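Local coordinates for protein MS5a (Brassica napus, PDB 6L77) that is linked to meiosis and, built on cystatin-like folds, enhances papain rather than inhibiting it, though its cellular function remains unknown, at residues Val68-Asp74 with Cys85-Lys91; Gln75-Ile81 with Ser146-Arg152; Asp104-Asp110 with Ile207-Thr211. All blocks are in the same frame, centred on the assembly; numbering follows the deposited sequence.

Contact 1: Val68-Asp74 with Cys85-Lys91; sequences VFETNVD and CYISRPK
Phe69 lays its ring against the backbone of the opposite strand, and this is where the contact is tightest. Arg89 N sits over one face of the ring, offset toward its rim, and CZ of Phe69 comes to 3.3 Å from that nitrogen. With CG anti to the backbone N (chi1 -167°), the ring is carried beneath the Ser88-Pro90 peptides instead of out to the side, and CE1 of Phe69 also meets CD of Pro90 at 4.0 Å. On the same buried face Val73 CG2 packs on Cys85 CB, and the thiol reaches the methyl of Thr71. Helix 12-29 covers this side, where Tyr25 meets Phe69 edge-to-face and Arg24 bonds to Ser88 OG.

Strands 65-75 and 82-88 form an antiparallel beta hairpin within the long curved sheet of this cystatin-like protein. The ladder runs through Glu70 N to Arg89 O (2.8 Å) and Asn72 N to Ile87 O (3.0 Å), among others. Between Asn72 and Val73 the register slips by one residue, a beta bulge: Asn72 O takes the N-H of Tyr86 while Ile87 N, buried here, has no partner.

The other face is looser. Asn72 and Ile87 lie side by side there, and Glu70 OE1 stays 4.2 Å from Arg89 NH2, too far for a salt bridge. The aliphatic part of Lys91 runs obliquely past Glu70, and its NZ bonds to Thr55 OG1. At the two ends of the pairing, waters bridge: one joins Val68 O to Lys91 O, the other Asp74 OD2 (2.7 Å) to the hydroxyl of the buried Tyr86, which also bonds to Phe102 N.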
loop_
_atom_site.group_PDB
_atom_site.type_symbol
_atom_site.label_atom_id
_atom_site.label_comp_id
_atom_site.label_asym_id
_atom_site.label_seq_id
_atom_site.Cartn_x
_atom_site.Cartn_y
_atom_site.Cartn_z
ATOM N N VAL A 68 -7.062 -19.292 8.047
ATOM C CA VAL A 68 -5.698 -18.963 8.426
ATOM C C VAL A 68 -4.894 -18.708 7.157
ATOM O O VAL A 68 -5.016 -19.410 6.143
ATOM C CB VAL A 68 -5.093 -20.056 9.331
ATOM C CG1 VAL A 68 -5.174 -21.429 8.683
ATOM C CG2 VAL A 68 -3.662 -19.685 9.741
ATOM N N PHE A 69 -4.074 -17.675 7.219
ATOM C CA PHE A 69 -3.519 -17.009 6.054
ATOM C C PHE A 69 -2.060 -16.693 6.357
ATOM O O PHE A 69 -1.746 -16.290 7.480
ATOM C CB PHE A 69 -4.335 -15.732 5.809
ATOM C CG PHE A 69 -4.099 -15.073 4.489
ATOM C CD1 PHE A 69 -4.871 -15.414 3.396
ATOM C CD2 PHE A 69 -3.151 -14.068 4.358
ATOM C CE1 PHE A 69 -4.689 -14.796 2.181
ATOM C CE2 PHE A 69 -2.948 -13.433 3.144
ATOM C CZ PHE A 69 -3.724 -13.794 2.049
ATOM N N GLU A 70 -1.177 -16.886 5.373
ATOM C CA GLU A 70 0.248 -16.593 5.524
ATOM C C GLU A 70 0.628 -15.413 4.632
ATOM O O GLU A 70 0.215 -15.357 3.468
ATOM C CB GLU A 70 1.074 -17.830 5.168
ATOM C CG GLU A 70 2.564 -17.624 5.143
ATOM C CD GLU A 70 3.303 -18.926 4.904
ATOM O OE1 GLU A 70 2.698 -19.855 4.329
ATOM O OE2 GLU A 70 4.481 -19.027 5.301
ATOM N N THR A 71 1.377 -14.456 5.183
ATOM C CA THR A 71 1.921 -13.332 4.417
ATOM C C THR A 71 3.413 -13.247 4.698
ATOM O O THR A 71 3.816 -13.281 5.863
ATOM C CB THR A 71 1.249 -11.990 4.804
ATOM O OG1 THR A 71 -0.153 -12.018 4.484
ATOM C CG2 THR A 71 1.880 -10.832 4.047
ATOM N N ASN A 72 4.233 -13.134 3.647
ATOM C CA ASN A 72 5.678 -12.938 3.798
ATOM C C ASN A 72 6.074 -11.624 3.131
ATOM O O ASN A 72 5.735 -11.394 1.966
ATOM C CB ASN A 72 6.481 -14.080 3.169
ATOM C CG ASN A 72 6.393 -15.377 3.963
ATOM O OD1 ASN A 72 5.573 -15.525 4.877
ATOM N ND2 ASN A 72 7.233 -16.331 3.601
ATOM N N VAL A 73 6.790 -10.774 3.864
ATOM C CA VAL A 73 7.230 -9.467 3.374
ATOM C C VAL A 73 8.707 -9.311 3.690
ATOM O O VAL A 73 9.127 -9.583 4.821
ATOM C CB VAL A 73 6.436 -8.305 4.008
ATOM C CG1 VAL A 73 7.145 -6.956 3.747
ATOM C CG2 VAL A 73 5.014 -8.260 3.464
ATOM N N ASP A 74 9.494 -8.889 2.696
ATOM C CA ASP A 74 10.873 -8.459 2.917
ATOM C C ASP A 74 10.907 -6.938 2.956
ATOM O O ASP A 74 10.369 -6.281 2.063
ATOM C CB ASP A 74 11.807 -8.968 1.821
ATOM C CG ASP A 74 12.145 -10.443 1.977
ATOM O OD1 ASP A 74 11.741 -11.055 2.985
ATOM O OD2 ASP A 74 12.810 -10.990 1.080
ATOM N N CYS A 85 6.059 -7.843 -0.954
ATOM C CA CYS A 85 5.201 -8.933 -0.480
ATOM C C CYS A 85 5.310 -10.100 -1.458
ATOM O O CYS A 85 4.904 -9.984 -2.621
ATOM C CB CYS A 85 3.749 -8.473 -0.334
ATOM S SG CYS A 85 2.617 -9.801 0.187
ATOM N N TYR A 86 5.851 -11.225 -0.984
ATOM C CA TYR A 86 6.149 -12.386 -1.822
ATOM C C TYR A 86 5.098 -13.481 -1.746
ATOM O O TYR A 86 4.893 -14.201 -2.725
ATOM C CB TYR A 86 7.497 -13.006 -1.421
ATOM C CG TYR A 86 8.689 -12.166 -1.781
ATOM C CD1 TYR A 86 9.217 -12.191 -3.069
ATOM C CD2 TYR A 86 9.306 -11.357 -0.829
ATOM C CE1 TYR A 86 10.325 -11.426 -3.410
ATOM C CE2 TYR A 86 10.412 -10.583 -1.163
ATOM C CZ TYR A 86 10.918 -10.627 -2.455
ATOM O OH TYR A 86 12.016 -9.859 -2.784
ATOM N N ILE A 87 4.468 -13.644 -0.595
ATOM C CA ILE A 87 3.522 -14.725 -0.333
ATOM C C ILE A 87 2.324 -14.099 0.339
ATOM O O ILE A 87 2.487 -13.249 1.218
ATOM C CB ILE A 87 4.133 -15.808 0.591
ATOM C CG1 ILE A 87 5.395 -16.416 -0.029
ATOM C CG2 ILE A 87 3.094 -16.870 0.963
ATOM C CD1 ILE A 87 5.133 -17.539 -1.001
ATOM N N SER A 88 1.117 -14.525 -0.048
ATOM C CA SER A 88 -0.085 -14.029 0.622
ATOM C C SER A 88 -1.205 -14.994 0.217
ATOM O O SER A 88 -1.787 -14.855 -0.857
ATOM C CB SER A 88 -0.414 -12.596 0.234
ATOM O OG SER A 88 -0.699 -12.496 -1.162
ATOM N N ARG A 89 -1.459 -15.991 1.059
ATOM C CA ARG A 89 -2.354 -17.064 0.642
ATOM C C ARG A 89 -2.840 -17.815 1.873
ATOM O O ARG A 89 -2.190 -17.773 2.929
ATOM C CB ARG A 89 -1.637 -18.033 -0.307
ATOM C CG ARG A 89 -0.460 -18.686 0.367
ATOM C CD ARG A 89 0.364 -19.535 -0.563
ATOM N NE ARG A 89 1.479 -20.106 0.182
ATOM C CZ ARG A 89 2.564 -20.636 -0.375
ATOM N NH1 ARG A 89 2.685 -20.674 -1.698
ATOM N NH2 ARG A 89 3.532 -21.118 0.393
ATOM N N PRO A 90 -3.969 -18.535 1.758
ATOM C CA PRO A 90 -4.386 -19.452 2.830
ATOM C C PRO A 90 -3.301 -20.469 3.139
ATOM O O PRO A 90 -2.647 -21.011 2.242
ATOM C CB PRO A 90 -5.635 -20.131 2.257
ATOM C CG PRO A 90 -6.175 -19.122 1.259
ATOM C CD PRO A 90 -4.935 -18.506 0.648
ATOM N N LYS A 91 -3.132 -20.735 4.427
ATOM C CA LYS A 91 -2.069 -21.594 4.926
ATOM C C LYS A 91 -2.611 -23.003 5.102
ATOM O O LYS A 91 -3.719 -23.189 5.615
ATOM C CB LYS A 91 -1.544 -21.057 6.257
ATOM C CG LYS A 91 -0.101 -21.360 6.536
ATOM C CD LYS A 91 0.290 -20.832 7.905
ATOM C CE LYS A 91 1.771 -21.080 8.186
ATOM N NZ LYS A 91 2.093 -20.835 9.627
HETATM O O HOH W 1 -6.039 -21.985 5.443
HETATM O O HOH W 2 13.753 -9.365 -0.795
#

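Contact 2: Gln75-Ile81 with Ser146-Arg152; sequences QRSLGQI and SFFNRDR
Arg152 supplies the polar part of the contact, extending from the turn after the helix to the loop Gln75-Ile81. Its NH2 gives a nearly straight hydrogen bond to Gln75 OE1 (3.1 Å, 163° at the hydrogen), with the acceptor close to the guanidinium plane and the amide turned 68° from it. Gln75 is itself steadied, since the same oxygen bonds to Tyr17 and its NE2 to Pro49 O. The second nitrogen, NH1, makes a weak bond to Leu78 O (3.4 Å).

The guanidinium is packed on both faces. Phe148 CE2 lies over the centre of one, and Leu78 CD1 covers the opposite face near the rim, so that the cation sits between the CE2 corner of an inclined ring and a leucine methyl. Arg152 CG lies over a face of the Phe148 ring, and the bend at chi3 (84°) carries the guanidinium past the ring's CE2 edge.

The loop links the two strands of a beta hairpin in this cystatin-like fold, and it rests against the C-terminal end of helix 138-150. An ST turn shapes it, with Ser77 OG accepting from Gly79 N at 3.1 Å.

The remaining contacts are van der Waals packing. Asn149 CB faces Gln80 CA at 3.8 Å, and the amide nitrogen, bonded to Ile145 O, lies across Ile81 CG1. Farther down the helix, Ile81 CD1 touches Ser146 OG (3.3 Å), a hydroxyl engaged with Tyr142 O, while Val208 packs beside both residues.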
loop_
_atom_site.group_PDB
_atom_site.type_symbol
_atom_site.label_atom_id
_atom_site.label_comp_id
_atom_site.label_asym_id
_atom_site.label_seq_id
_atom_site.Cartn_x
_atom_site.Cartn_y
_atom_site.Cartn_z
ATOM N N GLN A 75 11.545 -6.385 3.981
ATOM C CA GLN A 75 11.527 -4.956 4.253
ATOM C C GLN A 75 12.934 -4.404 4.108
ATOM O O GLN A 75 13.888 -4.987 4.633
ATOM C CB GLN A 75 10.983 -4.691 5.663
ATOM C CG GLN A 75 11.121 -3.265 6.172
ATOM C CD GLN A 75 10.479 -3.093 7.552
ATOM O OE1 GLN A 75 9.359 -2.598 7.671
ATOM N NE2 GLN A 75 11.186 -3.512 8.593
ATOM N N ARG A 76 13.069 -3.287 3.391
ATOM C CA ARG A 76 14.384 -2.732 3.106
ATOM C C ARG A 76 14.602 -1.350 3.698
ATOM O O ARG A 76 15.708 -0.816 3.574
ATOM C CB ARG A 76 14.632 -2.676 1.591
ATOM C CG ARG A 76 14.735 -4.039 0.933
ATOM C CD ARG A 76 14.762 -3.915 -0.590
ATOM N NE ARG A 76 13.472 -3.487 -1.142
ATOM C CZ ARG A 76 12.467 -4.315 -1.404
ATOM N NH1 ARG A 76 12.596 -5.613 -1.154
ATOM N NH2 ARG A 76 11.333 -3.851 -1.910
ATOM N N SER A 77 13.592 -0.741 4.314
ATOM C CA SER A 77 13.798 0.545 4.965
ATOM C C SER A 77 12.856 0.663 6.152
ATOM O O SER A 77 11.783 0.055 6.174
ATOM C CB SER A 77 13.582 1.726 4.004
ATOM O OG SER A 77 13.732 2.955 4.689
ATOM N N LEU A 78 13.288 1.441 7.146
ATOM C CA LEU A 78 12.457 1.807 8.287
ATOM C C LEU A 78 11.932 3.234 8.204
ATOM O O LEU A 78 11.101 3.613 9.031
ATOM C CB LEU A 78 13.240 1.663 9.606
ATOM C CG LEU A 78 13.546 0.302 10.229
ATOM C CD1 LEU A 78 12.635 -0.816 9.730
ATOM C CD2 LEU A 78 15.007 -0.038 10.026
ATOM N N GLY A 79 12.397 4.031 7.245
ATOM C CA GLY A 79 12.086 5.451 7.227
ATOM C C GLY A 79 11.277 5.903 6.032
ATOM O O GLY A 79 10.990 7.091 5.876
ATOM N N GLN A 80 10.917 4.957 5.173
ATOM C CA GLN A 80 10.088 5.215 4.007
ATOM C C GLN A 80 9.589 3.865 3.532
ATOM O O GLN A 80 10.121 2.823 3.924
ATOM C CB GLN A 80 10.871 5.920 2.893
ATOM C CG GLN A 80 11.789 4.975 2.149
ATOM C CD GLN A 80 12.663 5.665 1.136
ATOM O OE1 GLN A 80 13.785 6.063 1.442
ATOM N NE2 GLN A 80 12.161 5.804 -0.085
ATOM N N ILE A 81 8.561 3.889 2.680
ATOM C CA ILE A 81 8.059 2.638 2.115
ATOM C C ILE A 81 9.129 2.015 1.222
ATOM O O ILE A 81 9.613 2.648 0.280
ATOM C CB ILE A 81 6.766 2.872 1.335
ATOM C CG1 ILE A 81 5.634 3.259 2.283
ATOM C CG2 ILE A 81 6.398 1.611 0.573
ATOM C CD1 ILE A 81 4.296 3.424 1.573
ATOM N N SER A 146 2.444 5.058 4.292
ATOM C CA SER A 146 3.304 6.224 4.109
ATOM C C SER A 146 3.352 7.074 5.370
ATOM O O SER A 146 4.427 7.511 5.802
ATOM C CB SER A 146 2.805 7.062 2.927
ATOM O OG SER A 146 2.789 6.302 1.732
ATOM N N PHE A 147 2.187 7.340 5.967
ATOM C CA PHE A 147 2.145 8.150 7.183
ATOM C C PHE A 147 2.915 7.477 8.316
ATOM O O PHE A 147 3.657 8.138 9.057
ATOM C CB PHE A 147 0.688 8.397 7.587
ATOM C CG PHE A 147 0.536 9.259 8.814
ATOM C CD1 PHE A 147 0.889 10.602 8.784
ATOM C CD2 PHE A 147 0.050 8.724 9.995
ATOM C CE1 PHE A 147 0.761 11.392 9.913
ATOM C CE2 PHE A 147 -0.081 9.518 11.136
ATOM C CZ PHE A 147 0.275 10.844 11.090
ATOM N N PHE A 148 2.750 6.158 8.452
ATOM C CA PHE A 148 3.439 5.382 9.481
ATOM C C PHE A 148 4.950 5.508 9.357
ATOM O O PHE A 148 5.655 5.709 10.360
ATOM C CB PHE A 148 3.001 3.919 9.372
ATOM C CG PHE A 148 3.819 2.975 10.198
ATOM C CD1 PHE A 148 3.708 2.970 11.583
ATOM C CD2 PHE A 148 4.682 2.076 9.589
ATOM C CE1 PHE A 148 4.447 2.090 12.350
ATOM C CE2 PHE A 148 5.436 1.198 10.351
ATOM C CZ PHE A 148 5.320 1.204 11.736
ATOM N N ASN A 149 5.468 5.408 8.131
ATOM C CA ASN A 149 6.908 5.487 7.925
ATOM C C ASN A 149 7.472 6.888 8.107
ATOM O O ASN A 149 8.702 7.035 8.112
ATOM C CB ASN A 149 7.280 4.966 6.535
ATOM C CG ASN A 149 7.345 3.453 6.480
ATOM O OD1 ASN A 149 8.310 2.851 6.954
ATOM N ND2 ASN A 149 6.314 2.826 5.908
ATOM N N ARG A 150 6.631 7.919 8.255
ATOM C CA ARG A 150 7.183 9.230 8.604
ATOM C C ARG A 150 7.814 9.212 9.989
ATOM O O ARG A 150 8.872 9.817 10.206
ATOM C CB ARG A 150 6.103 10.308 8.536
ATOM C CG ARG A 150 5.583 10.598 7.135
ATOM C CD ARG A 150 4.812 11.902 7.140
ATOM N NE ARG A 150 5.598 12.944 7.780
ATOM C CZ ARG A 150 6.405 13.771 7.127
ATOM N NH1 ARG A 150 6.510 13.687 5.807
ATOM N NH2 ARG A 150 7.104 14.679 7.796
ATOM N N ASP A 151 7.166 8.544 10.944
ATOM C CA ASP A 151 7.722 8.405 12.289
ATOM C C ASP A 151 7.011 7.217 12.928
ATOM O O ASP A 151 5.853 7.334 13.339
ATOM C CB ASP A 151 7.545 9.672 13.105
ATOM C CG ASP A 151 8.321 9.637 14.410
ATOM O OD1 ASP A 151 8.219 8.632 15.149
ATOM O OD2 ASP A 151 9.040 10.618 14.695
ATOM N N ARG A 152 7.701 6.080 12.979
ATOM C CA ARG A 152 7.074 4.857 13.451
ATOM C C ARG A 152 6.906 4.824 14.958
ATOM O O ARG A 152 6.234 3.923 15.470
ATOM C CB ARG A 152 7.886 3.655 12.971
ATOM C CG ARG A 152 7.798 3.505 11.471
ATOM C CD ARG A 152 8.989 2.841 10.890
ATOM N NE ARG A 152 8.917 1.395 10.952
ATOM C CZ ARG A 152 8.879 0.590 9.897
ATOM N NH1 ARG A 152 8.911 1.072 8.669
ATOM N NH2 ARG A 152 8.832 -0.714 10.084
#

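Contact 3: Asp104-Asp110 with Ile207-Thr211; sequences DAKDLPD and IVRRT
Arg209 leaves its strand with CG anti to the backbone N (chi1 -175°), runs straight through chi2 and then bends at chi3 (-66°), which turns the guanidinium into the curve of the loop Asp104-Asp110. Asp104 comes to meet it with its own CG anti to the nitrogen (chi1 173°), and the two side chains cross at about a right angle.

Three acceptors on the loop grip the arginine. Asp104 OD2 uses its syn lone pair to take NH1 at 2.9 Å, near the guanidinium plane, in a salt bridge. The same NH1 turns a second hydrogen to Lys106 O (3.0 Å), although that oxygen is tilted from the guanidinium plane and the nitrogen stands above the carbonyl plane. NH2 binds Asp107 O, the shortest of the three at 2.6 Å. Both faces are covered as well: Leu108 CD2 packs over one and Lys106 CD over the other, 3.3 Å from NH1 of Arg209.

The second carboxylate oxygen organises the loop itself. Asp104 OD1 accepts Lys106 N nearly along its C-O axis (2.9 Å) and, in a second salt bridge, Lys106 NZ from above the carboxylate plane, the two donors arriving from opposite faces. The aspartate thus stands between two cations, which would be expected to stabilise its ionised form. A water lies within bonding distance of Asp104 OD2, Arg209 O and Thr211 OG1, and probably does not donate to all at once.

Toward the other end the chemistry becomes apolar, where Pro109 CG meets Ile207 CG2 at 4.2 Å and the isoleucine's CD1 approaches Pro109 O.

What results is an Asx turn built into an Asp-Lys-Arg salt-bridge network, fastening an irregular connection onto the face of strand 201-212 in the cystatin-like sheet.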
loop_
_atom_site.group_PDB
_atom_site.type_symbol
_atom_site.label_atom_id
_atom_site.label_comp_id
_atom_site.label_asym_id
_atom_site.label_seq_id
_atom_site.Cartn_x
_atom_site.Cartn_y
_atom_site.Cartn_z
ATOM N N ASP A 104 12.433 -2.754 -6.571
ATOM C CA ASP A 104 12.313 -1.615 -7.472
ATOM C C ASP A 104 13.495 -0.703 -7.208
ATOM O O ASP A 104 13.680 -0.236 -6.078
ATOM C CB ASP A 104 10.990 -0.885 -7.235
ATOM C CG ASP A 104 10.874 0.421 -8.013
ATOM O OD1 ASP A 104 11.768 0.750 -8.821
ATOM O OD2 ASP A 104 9.874 1.132 -7.800
ATOM N N ALA A 105 14.293 -0.452 -8.240
ATOM C CA ALA A 105 15.500 0.336 -8.081
ATOM C C ALA A 105 15.440 1.677 -8.791
ATOM O O ALA A 105 16.446 2.394 -8.807
ATOM C CB ALA A 105 16.714 -0.457 -8.577
ATOM N N LYS A 106 14.307 2.049 -9.372
ATOM C CA LYS A 106 14.289 3.249 -10.192
ATOM C C LYS A 106 13.725 4.428 -9.403
ATOM O O LYS A 106 12.868 4.267 -8.530
ATOM C CB LYS A 106 13.520 3.016 -11.501
ATOM C CG LYS A 106 12.056 3.411 -11.539
ATOM C CD LYS A 106 11.122 2.225 -11.281
ATOM C CE LYS A 106 11.632 0.904 -11.868
ATOM N NZ LYS A 106 11.066 -0.274 -11.116
ATOM N N ASP A 107 14.270 5.613 -9.688
ATOM C CA ASP A 107 13.946 6.819 -8.935
ATOM C C ASP A 107 12.444 7.087 -8.944
ATOM O O ASP A 107 11.738 6.775 -9.905
ATOM C CB ASP A 107 14.680 8.033 -9.522
ATOM C CG ASP A 107 16.184 7.989 -9.297
ATOM O OD1 ASP A 107 16.659 7.158 -8.494
ATOM O OD2 ASP A 107 16.894 8.798 -9.929
ATOM N N LEU A 108 11.942 7.677 -7.817
ATOM C CA LEU A 108 10.583 8.184 -7.719
ATOM C C LEU A 108 10.534 9.648 -8.138
ATOM O O LEU A 108 11.504 10.388 -7.940
ATOM C CB LEU A 108 10.068 8.071 -6.289
ATOM C CG LEU A 108 9.693 6.695 -5.758
ATOM C CD1 LEU A 108 9.498 6.768 -4.252
ATOM C CD2 LEU A 108 8.432 6.207 -6.436
ATOM N N PRO A 109 9.413 10.088 -8.704
ATOM C CA PRO A 109 9.204 11.527 -8.891
ATOM C C PRO A 109 9.135 12.232 -7.544
ATOM O O PRO A 109 8.631 11.686 -6.564
ATOM C CB PRO A 109 7.871 11.601 -9.644
ATOM C CG PRO A 109 7.216 10.308 -9.410
ATOM C CD PRO A 109 8.292 9.289 -9.222
ATOM N N ASP A 110 9.658 13.455 -7.492
ATOM C CA ASP A 110 9.727 14.165 -6.224
ATOM C C ASP A 110 8.591 15.158 -6.019
ATOM O O ASP A 110 8.499 15.753 -4.940
ATOM C CB ASP A 110 11.075 14.885 -6.090
ATOM C CG ASP A 110 11.269 15.961 -7.129
ATOM O OD1 ASP A 110 10.744 15.808 -8.253
ATOM O OD2 ASP A 110 11.951 16.963 -6.820
ATOM N N ILE A 207 3.937 9.674 -2.240
ATOM C CA ILE A 207 4.159 9.180 -3.596
ATOM C C ILE A 207 4.608 7.733 -3.473
ATOM O O ILE A 207 5.593 7.450 -2.788
ATOM C CB ILE A 207 5.210 10.017 -4.348
ATOM C CG1 ILE A 207 4.756 11.479 -4.439
ATOM C CG2 ILE A 207 5.444 9.442 -5.740
ATOM C CD1 ILE A 207 5.777 12.411 -5.071
ATOM N N VAL A 208 3.877 6.811 -4.104
ATOM C CA VAL A 208 4.151 5.381 -3.941
ATOM C C VAL A 208 4.112 4.700 -5.301
ATOM O O VAL A 208 3.112 4.805 -6.019
ATOM C CB VAL A 208 3.139 4.696 -3.004
ATOM C CG1 VAL A 208 3.494 3.209 -2.878
ATOM C CG2 VAL A 208 3.112 5.358 -1.640
ATOM N N ARG A 209 5.181 3.985 -5.648
ATOM C CA ARG A 209 5.175 3.151 -6.841
ATOM C C ARG A 209 4.910 1.701 -6.452
ATOM O O ARG A 209 5.626 1.131 -5.619
ATOM C CB ARG A 209 6.487 3.245 -7.618
ATOM C CG ARG A 209 6.403 2.468 -8.929
ATOM C CD ARG A 209 7.727 2.425 -9.670
ATOM N NE ARG A 209 8.139 3.742 -10.132
ATOM C CZ ARG A 209 9.167 4.430 -9.638
ATOM N NH1 ARG A 209 9.919 3.921 -8.664
ATOM N NH2 ARG A 209 9.458 5.626 -10.139
ATOM N N ARG A 210 3.885 1.112 -7.055
ATOM C CA ARG A 210 3.627 -0.317 -6.968
ATOM C C ARG A 210 4.118 -0.979 -8.249
ATOM O O ARG A 210 3.646 -0.653 -9.345
ATOM C CB ARG A 210 2.135 -0.604 -6.776
ATOM C CG ARG A 210 1.821 -2.106 -6.662
ATOM C CD ARG A 210 0.495 -2.443 -7.364
ATOM N NE ARG A 210 -0.652 -1.854 -6.672
ATOM C CZ ARG A 210 -1.831 -1.601 -7.239
ATOM N NH1 ARG A 210 -2.029 -1.870 -8.525
ATOM N NH2 ARG A 210 -2.814 -1.076 -6.513
ATOM N N THR A 211 5.040 -1.920 -8.119
ATOM C CA THR A 211 5.445 -2.725 -9.257
ATOM C C THR A 211 5.098 -4.174 -8.956
ATOM O O THR A 211 5.199 -4.621 -7.809
ATOM C CB THR A 211 6.938 -2.549 -9.573
ATOM O OG1 THR A 211 7.714 -2.855 -8.417
ATOM C CG2 THR A 211 7.202 -1.114 -9.954
HETATM O O HOH W 3 7.846 -0.384 -6.778
#

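Each contact has a buried and an exposed part: contact 1 is buried around Phe69 and Val73 but exposed at Arg89 and Pro90, contact 2 buried at Ile81 and exposed at Leu78, contact 3 buried at Ile207 and exposed at Lys106. Contact 1 pairs neighbouring strands through a backbone ladder broken by one bulge. Contacts 2 and 3 attach irregular loops, to a helix end and a strand, each through one arginine: packed between side chains and bonded to a neutral amide in contact 2, bound by carboxylate and carbonyls in contact 3. Contact 2's loop completes the hairpin of contact 1 and touches contact 3 through Val208; contacts 1 and 3 share the sheet, nearest atoms about 7 Å apart.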